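Local coordinates for ABC transporter binding protein AcbH (Actinoplanes, PDB 3OO8) that binds beta-D-galactopyranose as the extracellular solute receptor of an ABC transporter, at residues A86-A90 with G91-Q95; Q369-E372 with R373-P377. The protein carries 2 engineered substitutions. All coordinates share one frame; numbering follows the deposited sequence.

Contact 1 (A86-A90 with G91-Q95); sequences ATWFA and GYRLQ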
# COMPACT_ATOMS: atom_id res chain seq x y z
N ALA A 86 1.78 -13.04 15.23
CA ALA A 86 1.29 -13.34 13.89
C ALA A 86 1.59 -12.28 12.84
O ALA A 86 1.77 -11.12 13.13
CB ALA A 86 -0.24 -13.64 13.95
N THR A 87 1.68 -12.70 11.60
CA THR A 87 1.79 -11.78 10.51
C THR A 87 0.48 -11.05 10.24
O THR A 87 -0.58 -11.67 10.19
CB THR A 87 2.06 -12.56 9.23
OG1 THR A 87 1.11 -13.64 9.10
CG2 THR A 87 3.48 -13.14 9.26
N TRP A 88 0.54 -9.74 10.04
CA TRP A 88 -0.66 -9.02 9.62
C TRP A 88 -0.22 -7.77 8.85
O TRP A 88 0.87 -7.74 8.30
CB TRP A 88 -1.61 -8.71 10.81
CG TRP A 88 -3.00 -8.37 10.32
CD1 TRP A 88 -3.67 -7.19 10.49
CD2 TRP A 88 -3.85 -9.20 9.52
NE1 TRP A 88 -4.89 -7.24 9.84
CE2 TRP A 88 -5.02 -8.46 9.23
CE3 TRP A 88 -3.73 -10.50 9.00
CZ2 TRP A 88 -6.06 -8.97 8.44
CZ3 TRP A 88 -4.80 -11.02 8.23
CH2 TRP A 88 -5.93 -10.24 7.97
N PHE A 89 -1.04 -6.73 8.83
CA PHE A 89 -0.65 -5.52 8.08
C PHE A 89 -1.51 -4.35 8.56
O PHE A 89 -2.58 -4.55 9.17
CB PHE A 89 -0.85 -5.77 6.58
CG PHE A 89 -2.16 -6.43 6.24
CD1 PHE A 89 -3.35 -5.70 6.09
CD2 PHE A 89 -2.21 -7.81 6.06
CE1 PHE A 89 -4.55 -6.32 5.76
CE2 PHE A 89 -3.40 -8.43 5.75
CZ PHE A 89 -4.57 -7.71 5.61
N ALA A 90 -1.04 -3.14 8.28
CA ALA A 90 -1.76 -1.94 8.68
C ALA A 90 -3.12 -1.83 7.98
O ALA A 90 -3.35 -2.41 6.91
CB ALA A 90 -0.88 -0.68 8.41
N GLY A 91 -4.02 -1.08 8.61
CA GLY A 91 -5.28 -0.76 7.94
C GLY A 91 -6.49 -0.97 8.81
O GLY A 91 -6.40 -0.99 10.06
N TYR A 92 -7.64 -1.07 8.13
CA TYR A 92 -8.92 -1.15 8.82
C TYR A 92 -9.02 -2.32 9.78
O TYR A 92 -9.44 -2.15 10.93
CB TYR A 92 -10.03 -1.23 7.77
CG TYR A 92 -11.42 -1.11 8.36
CD1 TYR A 92 -12.08 0.12 8.36
CD2 TYR A 92 -12.04 -2.21 8.95
CE1 TYR A 92 -13.37 0.25 8.88
CE2 TYR A 92 -13.32 -2.08 9.50
CZ TYR A 92 -13.96 -0.85 9.46
OH TYR A 92 -15.23 -0.73 10.01
N ARG A 93 -8.63 -3.50 9.31
CA ARG A 93 -8.77 -4.72 10.13
C ARG A 93 -7.88 -4.70 11.38
O ARG A 93 -8.33 -5.08 12.49
CB ARG A 93 -8.60 -5.95 9.27
CG ARG A 93 -9.79 -6.10 8.32
CD ARG A 93 -10.05 -7.54 8.00
NE ARG A 93 -9.30 -7.97 6.82
CZ ARG A 93 -9.32 -9.20 6.34
NH1 ARG A 93 -8.62 -9.50 5.25
NH2 ARG A 93 -10.05 -10.13 6.95
N LEU A 94 -6.66 -4.20 11.24
CA LEU A 94 -5.79 -4.06 12.42
C LEU A 94 -6.55 -3.25 13.46
O LEU A 94 -6.61 -3.63 14.64
CB LEU A 94 -4.52 -3.27 12.06
CG LEU A 94 -3.61 -2.88 13.24
CD1 LEU A 94 -3.02 -4.16 13.86
CD2 LEU A 94 -2.46 -1.98 12.76
N GLN A 95 -7.09 -2.11 13.04
CA GLN A 95 -7.79 -1.26 14.01
C GLN A 95 -9.07 -1.90 14.54
O GLN A 95 -9.41 -1.69 15.71
CB GLN A 95 -8.02 0.15 13.45
CG GLN A 95 -6.70 0.88 13.17
CD GLN A 95 -6.85 2.35 12.95
OE1 GLN A 95 -7.77 2.78 12.27
NE2 GLN A 95 -5.96 3.13 13.56
O HOH W 1 -5.34 -4.44 8.67

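Contact 2 (Q369-E372 with R373-P377); sequences QFME and RDTVP. Engineered in segment 369-372: Glu372 (natural residue Asp).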
# COMPACT_ATOMS: atom_id res chain seq x y z
N GLN A 369 -2.94 2.66 2.91
CA GLN A 369 -2.56 1.25 2.76
C GLN A 369 -3.22 0.59 1.56
O GLN A 369 -3.20 -0.64 1.49
CB GLN A 369 -3.05 0.49 3.99
CG GLN A 369 -2.49 1.03 5.31
CD GLN A 369 -0.95 1.04 5.32
OE1 GLN A 369 -0.31 0.06 4.97
NE2 GLN A 369 -0.36 2.15 5.75
N PHE A 370 -3.75 1.42 0.65
CA PHE A 370 -4.55 1.00 -0.53
C PHE A 370 -5.98 0.72 -0.10
O PHE A 370 -6.22 0.25 1.00
CB PHE A 370 -3.92 -0.19 -1.28
CG PHE A 370 -4.59 -0.49 -2.60
CD1 PHE A 370 -4.44 0.35 -3.71
CD2 PHE A 370 -5.33 -1.66 -2.74
CE1 PHE A 370 -5.06 0.04 -4.93
CE2 PHE A 370 -5.94 -1.96 -3.96
CZ PHE A 370 -5.80 -1.11 -5.04
N MET A 371 -6.93 1.04 -0.96
CA MET A 371 -8.34 0.94 -0.56
C MET A 371 -8.73 -0.42 0.00
O MET A 371 -9.49 -0.51 0.97
CB MET A 371 -9.26 1.32 -1.73
CG MET A 371 -10.72 1.42 -1.25
SD MET A 371 -11.89 1.71 -2.62
CE MET A 371 -11.37 3.33 -3.19
N GLU A 372 -8.20 -1.49 -0.57
CA GLU A 372 -8.52 -2.84 -0.10
C GLU A 372 -8.16 -3.14 1.36
O GLU A 372 -8.71 -4.08 1.96
CB GLU A 372 -7.88 -3.86 -1.01
CG GLU A 372 -8.50 -3.89 -2.37
CD GLU A 372 -9.45 -5.02 -2.55
OE1 GLU A 372 -10.19 -5.38 -1.59
OE2 GLU A 372 -9.43 -5.56 -3.69
N ARG A 373 -7.22 -2.36 1.91
CA ARG A 373 -6.81 -2.54 3.30
C ARG A 373 -7.30 -1.41 4.18
O ARG A 373 -7.41 -1.59 5.40
CB ARG A 373 -5.27 -2.63 3.38
CG ARG A 373 -4.72 -3.87 2.73
CD ARG A 373 -3.20 -3.90 2.88
NE ARG A 373 -2.64 -5.18 2.46
CZ ARG A 373 -1.38 -5.55 2.70
NH1 ARG A 373 -0.59 -4.73 3.36
NH2 ARG A 373 -0.92 -6.74 2.31
N ASP A 374 -7.63 -0.26 3.60
CA ASP A 374 -8.09 0.85 4.45
C ASP A 374 -9.58 0.84 4.77
O ASP A 374 -10.03 1.51 5.70
CB ASP A 374 -7.70 2.22 3.85
CG ASP A 374 -6.25 2.59 4.12
OD1 ASP A 374 -5.81 2.37 5.28
OD2 ASP A 374 -5.63 3.16 3.20
N THR A 375 -10.35 0.11 3.97
CA THR A 375 -11.79 -0.05 4.24
C THR A 375 -12.06 -1.53 4.41
O THR A 375 -11.13 -2.37 4.33
CB THR A 375 -12.68 0.59 3.13
OG1 THR A 375 -14.04 0.65 3.60
CG2 THR A 375 -12.62 -0.19 1.82
N VAL A 376 -13.30 -1.90 4.68
CA VAL A 376 -13.59 -3.33 4.73
C VAL A 376 -13.68 -3.95 3.34
O VAL A 376 -14.03 -3.29 2.36
CB VAL A 376 -14.83 -3.68 5.56
CG1 VAL A 376 -14.81 -2.93 6.89
CG2 VAL A 376 -16.07 -3.37 4.79
N PRO A 377 -13.36 -5.25 3.24
CA PRO A 377 -13.35 -5.87 1.93
C PRO A 377 -14.62 -5.69 1.10
O PRO A 377 -14.54 -5.46 -0.11
CB PRO A 377 -13.08 -7.33 2.25
CG PRO A 377 -12.17 -7.24 3.46
CD PRO A 377 -12.73 -6.11 4.27
O HOH W 2 -1.36 -2.50 5.00
O HOH W 3 -9.67 -4.60 4.37

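Contact 1 (A86-A90 with G91-Q95)
Trp88 points the CZ2/CH2 edge of its indole at one face of the Arg93 guanidinium, offset toward the rim of that group, CZ2 lying 3.8 Å from Arg93 NE and CH2 3.9 Å from Arg93 NH1. The two planes are 77° apart, so the indole presents its rim to the flat cation. This is the strand-to-helix turn of the class 2 solute-binding fold where strand 85-89 gives way to helix 92-99, and Arg93, in the first turn of that helix, is a beta-D-galactose-binding residue. A bend at chi3 (-90°) turns the guanidinium across the indole edge, its face toward CZ2, while Arg93 CB sits in the plane of the ring at the edge. Phe89 covers one face of the same indole, CE2 riding above it toward the rim, and makes a cation-pi contact with Arg373; Gln71 and Ile74 of helix 67-79 also pack on Trp88, and Ile74 touches Arg93 as well.

Leu94 packs against the strand end: CB comes 3.7 Å from Phe89 O and CD2 4.1 Å from Ala90 CA, while its side chain also packs on Ile304 of strand 301-304. Gly91 is the N-cap. With phi at 133°, a side chain here would run into the carbonyl oxygen of Ala90. The helix is opened by Gln95 N, which donates to Gly91 O at 3.3 Å. No direct hydrogen bond joins strand end and helix start; one water does it. It donates to Phe89 O at 2.8 Å, accepts a hydrogen bond from Leu94 N at 2.9 Å, and weakly accepts from Trp88 NE1 at 3.1 Å.

Contact 2 (Q369-E372 with R373-P377)
With CG beside its backbone N (chi1 -80°), Asp374 folds its carboxylate back along the turn to Gln369, and OD2 accepts a hydrogen bond from Gln369 N at 2.8 Å. The bond is nearly straight (173°) and comes in on the syn side, though 33° out of the carboxylate plane. OD1 rests 3.6 Å from Gln369 CB, and the glutamine amide stands about square to the carboxylate, its OE1 accepting from Thr300 N. Cut back to an alanine, this aspartate would lose its carboxylate, and Gln369 N would probably be left without its acceptor and the incoming chain less firmly tied to the turn. The short helix 371-374, which Asp374 ends, contributes two galactose-binding positions in this class 2 receptor, Arg373 and the engineered Glu372, naturally Asp. Phe370 O, at its N-cap, grips both Arg373 N (2.9 Å) and Asp374 N (3.0 Å). Met371 O holds Thr375 N, and Met371 CG lies alongside Thr375 CG2, both side chains pointing the same way. Arg373 runs extended from CG to NE, its CB and CD packed on Gln369 O, which is buried without a polar partner; Arg373 NH1 forms a salt bridge with Asp301. Thr375 OG1 bonds to Met211 O, and a water donates to both Glu372 O (2.6 Å) and Thr375 O.

How the contacts relate
From the N terminus, strand 85-89 runs parallel beside strand 30-34 and antiparallel to 301-304, and contact 1 turns it straight into helix 92-99. Far down the chain, after strand 366-368, contact 2 winds the single turn 371-374 and leads into helix 377-392. Each closes its own local turn; the two follow in series, neither nested nor crossed. In space they nevertheless touch, their centres about 10 Å apart: Tyr92 N probably donates to Arg373 O at 2.8 Å, Tyr92 packs on Val376, and Tyr92 CB lies against Asp374 O. Helix 92-99 is thereby tied to the turn before helix 377-392, with the galactose-binding residues Arg93 and Arg373 brought into the same region.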